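Local coordinates for protein RBSTP2229 gene product (PDB 1T6A) that is of unknown function; it belongs to the DUF1885 family and folds as a long helix followed by an antiparallel sheet with a second helix packed on it, at residues Glu112-Leu115 against Arg119-Val122; Ile82-Pro87 against Gly96-Phe101; Ile71-Arg74 against Glu79-Ile82. All coordinates share one frame; numbering follows the deposited sequence.

Contacts 1 and 3 are both antiparallel hairpin pairings near the surface, whereas contact 2 is the partly buried one, where helix 92-109 lies on the four-stranded sheet. Contacts 2 and 3 share Ile82 and strand 79-85, and a salt bridge from Asp83 to Arg74 ties them together; contact 1 follows helix 92-109 directly and touches contact 2 through Leu115 and Asn99. The chemistry changes with position. The hairpins rest on backbone hydrogen bonds and add polar or charged groups on their outer parts, a histidine-carboxylate bond and a nitrate in contact 1, an arginine-phenylalanine stack in contact 3. Between sheet and helix, contact 2 relies on aliphatic and aromatic carbon alone.

Contact 1: Glu112-Leu115 against Arg119-Val122. With NO3 (nitrate ion), chain B.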
loop_
_atom_site.group_PDB
_atom_site.type_symbol
_atom_site.label_atom_id
_atom_site.label_comp_id
_atom_site.label_asym_id
_atom_site.label_seq_id
_atom_site.Cartn_x
_atom_site.Cartn_y
_atom_site.Cartn_z
ATOM N N GLU A 112 8.824 22.078 2.879
ATOM C CA GLU A 112 9.683 22.076 1.709
ATOM C C GLU A 112 10.414 20.735 1.629
ATOM O O GLU A 112 11.165 20.383 2.533
ATOM C CB GLU A 112 10.661 23.239 1.815
ATOM C CG GLU A 112 11.486 23.499 0.572
ATOM C CD GLU A 112 12.287 24.796 0.674
ATOM O OE1 GLU A 112 11.712 25.836 1.062
ATOM O OE2 GLU A 112 13.503 24.765 0.384
ATOM N N LEU A 113 10.136 19.973 0.576
ATOM C CA LEU A 113 10.715 18.656 0.369
ATOM C C LEU A 113 11.957 18.725 -0.512
ATOM O O LEU A 113 11.902 19.221 -1.623
ATOM C CB LEU A 113 9.688 17.735 -0.301
ATOM C CG LEU A 113 10.063 16.261 -0.440
ATOM C CD1 LEU A 113 10.218 15.604 0.919
ATOM C CD2 LEU A 113 8.963 15.554 -1.213
ATOM N N HIS A 114 13.071 18.203 -0.018
ATOM C CA HIS A 114 14.296 18.095 -0.790
ATOM C C HIS A 114 14.536 16.622 -1.061
ATOM O O HIS A 114 14.975 15.879 -0.184
ATOM C CB HIS A 114 15.469 18.717 -0.034
ATOM C CG HIS A 114 15.145 20.040 0.596
ATOM N ND1 HIS A 114 14.812 20.171 1.929
ATOM C CD2 HIS A 114 15.092 21.287 0.071
ATOM C CE1 HIS A 114 14.572 21.443 2.200
ATOM N NE2 HIS A 114 14.731 22.141 1.089
ATOM N N LEU A 115 14.195 16.209 -2.274
ATOM C CA LEU A 115 14.319 14.824 -2.697
ATOM C C LEU A 115 15.773 14.493 -3.009
ATOM O O LEU A 115 16.557 15.382 -3.332
ATOM C CB LEU A 115 13.462 14.598 -3.927
ATOM C CG LEU A 115 11.955 14.700 -3.647
ATOM C CD1 LEU A 115 11.167 15.042 -4.891
ATOM C CD2 LEU A 115 11.454 13.400 -3.088
ATOM N N ARG A 119 15.704 17.504 -6.664
ATOM C CA ARG A 119 14.468 18.258 -6.855
ATOM C C ARG A 119 13.935 18.769 -5.523
ATOM O O ARG A 119 13.985 18.076 -4.534
ATOM C CB ARG A 119 13.440 17.334 -7.494
ATOM C CG ARG A 119 12.157 17.967 -7.940
ATOM C CD ARG A 119 11.189 16.938 -8.568
ATOM N NE ARG A 119 9.802 17.410 -8.633
ATOM C CZ ARG A 119 8.745 16.613 -8.760
ATOM N NH1 ARG A 119 8.883 15.293 -8.835
ATOM N NH2 ARG A 119 7.528 17.137 -8.811
ATOM N N THR A 120 13.430 19.994 -5.524
ATOM C CA THR A 120 12.776 20.595 -4.377
ATOM C C THR A 120 11.291 20.821 -4.704
ATOM O O THR A 120 10.967 21.380 -5.744
ATOM C CB THR A 120 13.472 21.926 -4.048
ATOM O OG1 THR A 120 14.771 21.657 -3.505
ATOM C CG2 THR A 120 12.765 22.670 -2.928
HETATM N N MSE A 121 10.394 20.385 -3.825
HETATM C CA MSE A 121 8.958 20.647 -3.992
HETATM C C MSE A 121 8.424 21.429 -2.773
HETATM O O MSE A 121 8.638 21.028 -1.628
HETATM C CB MSE A 121 8.187 19.334 -4.144
HETATM C CG MSE A 121 8.712 18.369 -5.203
HETATM SE SE MSE A 121 7.684 16.683 -5.197
HETATM C CE MSE A 121 5.983 17.490 -5.654
ATOM N N VAL A 122 7.723 22.533 -3.013
ATOM C CA VAL A 122 7.184 23.369 -1.933
ATOM C C VAL A 122 5.671 23.196 -1.771
ATOM O O VAL A 122 4.917 23.378 -2.718
ATOM C CB VAL A 122 7.525 24.865 -2.158
ATOM C CG1 VAL A 122 6.902 25.753 -1.089
ATOM C CG2 VAL A 122 9.042 25.068 -2.194
HETATM N N NO3 B . 11.712 13.041 -7.851
HETATM O O1 NO3 B . 12.273 12.092 -6.988
HETATM O O2 NO3 B . 10.364 12.941 -8.240
HETATM O O3 NO3 B . 12.516 14.095 -8.281
HETATM O O HOH W 1 16.910 18.078 -3.101
#
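The His114 imidazole presents its edge to Thr120, with CD2 3.6 Å from Thr120 OG1, while the carbonyl carbon C of Glu112 lies over one face, toward the rim. The guanidinium of Arg119 has the selenium of selenomethionine Met121 over the centre of one face, and nitrate O2 in plane at its edge, held by a weak bond from NH1 (2.8 Å). These groups decorate a two-stranded β-hairpin, 111-114 with 120-123, in which Leu113 and Met121 form a hydrogen-bonded pair. Where Glu112, His114 and Thr120 share a face, the extended Glu112 chain (chi1 -171°, chi2 171°) carries OE2 to 3.0 Å from His114 NE2, on the anti side of the carboxylate, which probably helps to steady the ring. Beyond the strands, Leu115 N still bonds Arg119 O. Leu115 CD1 touches both Met121 SE (3.9 Å) and the nitrate, which Ser117 and Lys103 also bind. Losing this branch to an alanine here would probably open a gap beside the nitrate and leave the selenium more mobile. Leu115 CD1 sits over the nitrate plane, 3.6 Å from the nitrate N.

Contact 2: Ile82-Pro87 against Gly96-Phe101; sequences IDIALP and GKANEF
Helix 92-109 packs on the four-stranded antiparallel sheet through one of its edge strands, 79-85; between residues 82-87 and 96-101 the nearest CA atoms are those of Ile84 and Ala98, 7.3 Å apart. The Ala98 methyl meets two branches that the strand and its continuation send toward the helix. Ile84 CG2 and Leu86 CD2 each stand 4.1 Å from Ala98 CB, so the small side chain is touched by residues two positions apart, while Ala85 between them points away. About one helical turn further on, Phe101 takes up the other arm of Ile84. With chi1 at -60° and chi2 at 169°, that arm runs out as an extended chain, and its terminal CD1 arrives 3.8 Å from Phe101 CD2. The methyl comes in at the rim of the ring, near its plane, so the meeting is one of edge with methyl and not a CH-pi contact over the face. The Phe101 side chain, with CG anti to the backbone N (chi1 175°), also extends to Ile71 on the neighbouring strand 68-76, and Met69 of that strand lies beside Ile84 and Leu86. Since only carbon meets carbon here, at ordinary van der Waals spacing, the contact imposes no bonding direction on the helix; its hold is hydrophobic, and the small Ala98, the one buried residue among those that touch, is consistent with the backbone approach seen here.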
loop_
_atom_site.group_PDB
_atom_site.type_symbol
_atom_site.label_atom_id
_atom_site.label_comp_id
_atom_site.label_asym_id
_atom_site.label_seq_id
_atom_site.Cartn_x
_atom_site.Cartn_y
_atom_site.Cartn_z
ATOM N N ILE A 82 11.966 16.168 8.827
ATOM C CA ILE A 82 11.935 14.709 8.829
ATOM C C ILE A 82 12.929 14.211 7.802
ATOM O O ILE A 82 12.878 14.622 6.671
ATOM C CB ILE A 82 10.524 14.181 8.565
ATOM C CG1 ILE A 82 9.589 14.666 9.658
ATOM C CG2 ILE A 82 10.545 12.658 8.514
ATOM C CD1 ILE A 82 8.131 14.247 9.474
ATOM N N ASP A 83 13.866 13.364 8.224
ATOM C CA ASP A 83 14.918 12.845 7.373
ATOM C C ASP A 83 14.604 11.400 7.042
ATOM O O ASP A 83 14.239 10.640 7.929
ATOM C CB ASP A 83 16.285 12.834 8.074
ATOM C CG ASP A 83 16.943 14.204 8.154
ATOM O OD1 ASP A 83 16.711 15.051 7.270
ATOM O OD2 ASP A 83 17.728 14.528 9.090
ATOM N N ILE A 84 14.780 11.030 5.777
ATOM C CA ILE A 84 14.706 9.644 5.336
ATOM C C ILE A 84 16.039 9.291 4.731
ATOM O O ILE A 84 16.414 9.835 3.692
ATOM C CB ILE A 84 13.570 9.442 4.321
ATOM C CG1 ILE A 84 12.248 9.820 4.966
ATOM C CG2 ILE A 84 13.551 7.990 3.831
ATOM C CD1 ILE A 84 11.124 9.896 3.995
ATOM N N ALA A 85 16.773 8.418 5.414
ATOM C CA ALA A 85 18.088 7.972 4.991
ATOM C C ALA A 85 18.024 6.570 4.398
ATOM O O ALA A 85 17.540 5.634 5.032
ATOM C CB ALA A 85 19.065 7.982 6.194
ATOM N N LEU A 86 18.521 6.434 3.177
ATOM C CA LEU A 86 18.697 5.134 2.560
ATOM C C LEU A 86 20.122 4.645 2.789
ATOM O O LEU A 86 21.069 5.376 2.535
ATOM C CB LEU A 86 18.450 5.218 1.062
ATOM C CG LEU A 86 17.035 5.548 0.612
ATOM C CD1 LEU A 86 17.064 5.799 -0.884
ATOM C CD2 LEU A 86 16.098 4.413 0.937
ATOM N N PRO A 87 20.268 3.401 3.243
ATOM C CA PRO A 87 21.592 2.823 3.479
ATOM C C PRO A 87 22.319 2.528 2.167
ATOM O O PRO A 87 21.685 2.547 1.101
ATOM C CB PRO A 87 21.277 1.530 4.232
ATOM C CG PRO A 87 19.914 1.134 3.727
ATOM C CD PRO A 87 19.187 2.442 3.544
ATOM N N GLY A 96 12.254 4.104 -4.755
ATOM C CA GLY A 96 10.893 4.393 -5.142
ATOM C C GLY A 96 9.958 4.505 -3.954
ATOM O O GLY A 96 9.172 5.451 -3.875
ATOM N N LYS A 97 10.048 3.573 -3.009
ATOM C CA LYS A 97 9.173 3.631 -1.851
ATOM C C LYS A 97 9.455 4.863 -1.001
ATOM O O LYS A 97 8.522 5.513 -0.534
ATOM C CB LYS A 97 9.266 2.367 -1.009
ATOM C CG LYS A 97 8.804 1.118 -1.732
ATOM C CD LYS A 97 7.314 1.159 -2.012
ATOM C CE LYS A 97 6.867 -0.117 -2.664
ATOM N NZ LYS A 97 7.091 -0.053 -4.078
ATOM N N ALA A 98 10.726 5.230 -0.859
ATOM C CA ALA A 98 11.091 6.407 -0.073
ATOM C C ALA A 98 10.540 7.637 -0.758
ATOM O O ALA A 98 10.027 8.526 -0.104
ATOM C CB ALA A 98 12.638 6.533 0.094
ATOM N N ASN A 99 10.647 7.686 -2.079
ATOM C CA ASN A 99 10.104 8.811 -2.833
ATOM C C ASN A 99 8.590 8.923 -2.618
ATOM O O ASN A 99 8.086 10.004 -2.356
ATOM C CB ASN A 99 10.398 8.656 -4.331
ATOM C CG ASN A 99 11.780 9.120 -4.711
ATOM O OD1 ASN A 99 12.389 9.950 -4.024
ATOM N ND2 ASN A 99 12.291 8.594 -5.831
ATOM N N GLU A 100 7.887 7.791 -2.688
ATOM C CA GLU A 100 6.432 7.756 -2.503
ATOM C C GLU A 100 6.013 8.251 -1.110
ATOM O O GLU A 100 5.124 9.074 -0.977
ATOM C CB GLU A 100 5.898 6.332 -2.720
ATOM C CG GLU A 100 5.901 5.912 -4.175
ATOM C CD GLU A 100 5.868 4.402 -4.383
ATOM O OE1 GLU A 100 5.284 3.680 -3.548
ATOM O OE2 GLU A 100 6.415 3.936 -5.411
ATOM N N PHE A 101 6.646 7.733 -0.073
ATOM C CA PHE A 101 6.300 8.128 1.281
ATOM C C PHE A 101 6.659 9.594 1.557
ATOM O O PHE A 101 5.930 10.270 2.259
ATOM C CB PHE A 101 6.966 7.221 2.318
ATOM C CG PHE A 101 6.727 7.659 3.710
ATOM C CD1 PHE A 101 5.442 7.618 4.249
ATOM C CD2 PHE A 101 7.763 8.181 4.481
ATOM C CE1 PHE A 101 5.204 8.052 5.522
ATOM C CE2 PHE A 101 7.524 8.613 5.773
ATOM C CZ PHE A 101 6.249 8.549 6.295
#

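Contact 3: Ile71-Arg74 against Glu79-Ile82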
loop_
_atom_site.group_PDB
_atom_site.type_symbol
_atom_site.label_atom_id
_atom_site.label_comp_id
_atom_site.label_asym_id
_atom_site.label_seq_id
_atom_site.Cartn_x
_atom_site.Cartn_y
_atom_site.Cartn_z
ATOM N N ILE A 71 14.195 6.567 9.339
ATOM C CA ILE A 71 13.481 7.825 9.416
ATOM C C ILE A 71 13.650 8.420 10.798
ATOM O O ILE A 71 13.435 7.745 11.797
ATOM C CB ILE A 71 11.962 7.610 9.101
ATOM C CG1 ILE A 71 11.797 6.832 7.789
ATOM C CG2 ILE A 71 11.250 8.927 9.044
ATOM C CD1 ILE A 71 10.352 6.581 7.367
ATOM N N SER A 72 14.012 9.699 10.843
ATOM C CA SER A 72 14.264 10.406 12.089
ATOM C C SER A 72 13.831 11.852 12.008
ATOM O O SER A 72 13.517 12.375 10.919
ATOM C CB SER A 72 15.757 10.335 12.427
ATOM O OG SER A 72 16.553 10.781 11.350
ATOM N N VAL A 73 13.767 12.484 13.177
ATOM C CA VAL A 73 13.461 13.885 13.287
ATOM C C VAL A 73 14.758 14.641 13.586
ATOM O O VAL A 73 15.559 14.205 14.393
ATOM C CB VAL A 73 12.445 14.153 14.387
ATOM C CG1 VAL A 73 12.148 15.639 14.505
ATOM C CG2 VAL A 73 11.173 13.349 14.139
ATOM N N ARG A 74 14.943 15.775 12.912
ATOM C CA ARG A 74 16.120 16.610 13.061
ATOM C C ARG A 74 15.658 18.023 13.377
ATOM O O ARG A 74 14.660 18.493 12.813
ATOM C CB ARG A 74 16.932 16.578 11.771
ATOM C CG ARG A 74 18.228 17.371 11.789
ATOM C CD ARG A 74 19.024 17.211 10.514
ATOM N NE ARG A 74 18.916 18.401 9.681
ATOM C CZ ARG A 74 18.430 18.456 8.447
ATOM N NH1 ARG A 74 17.965 17.380 7.835
ATOM N NH2 ARG A 74 18.412 19.619 7.818
ATOM N N GLU A 79 14.211 25.318 13.265
ATOM C CA GLU A 79 13.711 24.543 12.127
ATOM C C GLU A 79 13.606 23.081 12.529
ATOM O O GLU A 79 14.382 22.601 13.370
ATOM C CB GLU A 79 14.644 24.692 10.935
ATOM C CG GLU A 79 14.819 26.131 10.495
ATOM C CD GLU A 79 15.741 26.277 9.292
ATOM O OE1 GLU A 79 16.777 25.562 9.220
ATOM O OE2 GLU A 79 15.426 27.126 8.416
ATOM N N THR A 80 12.635 22.387 11.940
ATOM C CA THR A 80 12.411 20.965 12.180
ATOM C C THR A 80 12.234 20.245 10.845
ATOM O O THR A 80 11.566 20.760 9.932
ATOM C CB THR A 80 11.185 20.741 13.081
ATOM O OG1 THR A 80 11.343 21.450 14.329
ATOM C CG2 THR A 80 11.062 19.287 13.520
ATOM N N PHE A 81 12.839 19.068 10.761
ATOM C CA PHE A 81 12.906 18.279 9.556
ATOM C C PHE A 81 12.532 16.833 9.836
ATOM O O PHE A 81 12.805 16.311 10.940
ATOM C CB PHE A 81 14.335 18.245 9.004
ATOM C CG PHE A 81 14.923 19.600 8.721
ATOM C CD1 PHE A 81 15.000 20.088 7.430
ATOM C CD2 PHE A 81 15.412 20.373 9.754
ATOM C CE1 PHE A 81 15.574 21.327 7.185
ATOM C CE2 PHE A 81 15.957 21.610 9.512
ATOM C CZ PHE A 81 16.041 22.083 8.234
ATOM N N ILE A 82 11.966 16.168 8.827
ATOM C CA ILE A 82 11.935 14.709 8.829
ATOM C C ILE A 82 12.929 14.211 7.802
ATOM O O ILE A 82 12.878 14.622 6.671
ATOM C CB ILE A 82 10.524 14.181 8.565
ATOM C CG1 ILE A 82 9.589 14.666 9.658
ATOM C CG2 ILE A 82 10.545 12.658 8.514
ATOM C CD1 ILE A 82 8.131 14.247 9.474
#
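Arg74 and Phe81 make the tight part of this β-hairpin contact. They form an antiparallel hydrogen-bonded pair, Arg74 N to Phe81 O at 3.0 Å and Phe81 N to Arg74 O at 2.8 Å, and their side chains then fold over each other. In one of the two conformers modelled for Arg74, the guanidinium lies flat on the Phe81 ring, the planes 21° apart, in a cation-pi stack with CZ 3.8 Å from the ring centroid. NH2 hangs above the middle of the ring, 3.4 Å from Phe81 CE1. The bend of the arginine at chi3 (105°), after an extended start, turns the group back over the ring, and a salt bridge from NH1 to Asp83 probably helps to keep it there. The stack as such is less certain than the backbone pairing, given the second conformer. The looser, exposed side is the opposite sheet face toward the turn, where Val73 CG1 and Thr80 CG2 meet at 3.9 Å. Further along that face, Ile71 CG2 touches Ile82 CG2 at 3.8 Å, the two crossing at a slant. On its other edge strand 68-76 pairs with strand 56-61, Ile71 being bonded through its backbone to Leu57, and the face carrying Ile71 and Ile82 looks to helix 92-109, where Leu105 and Leu109 meet Ile82.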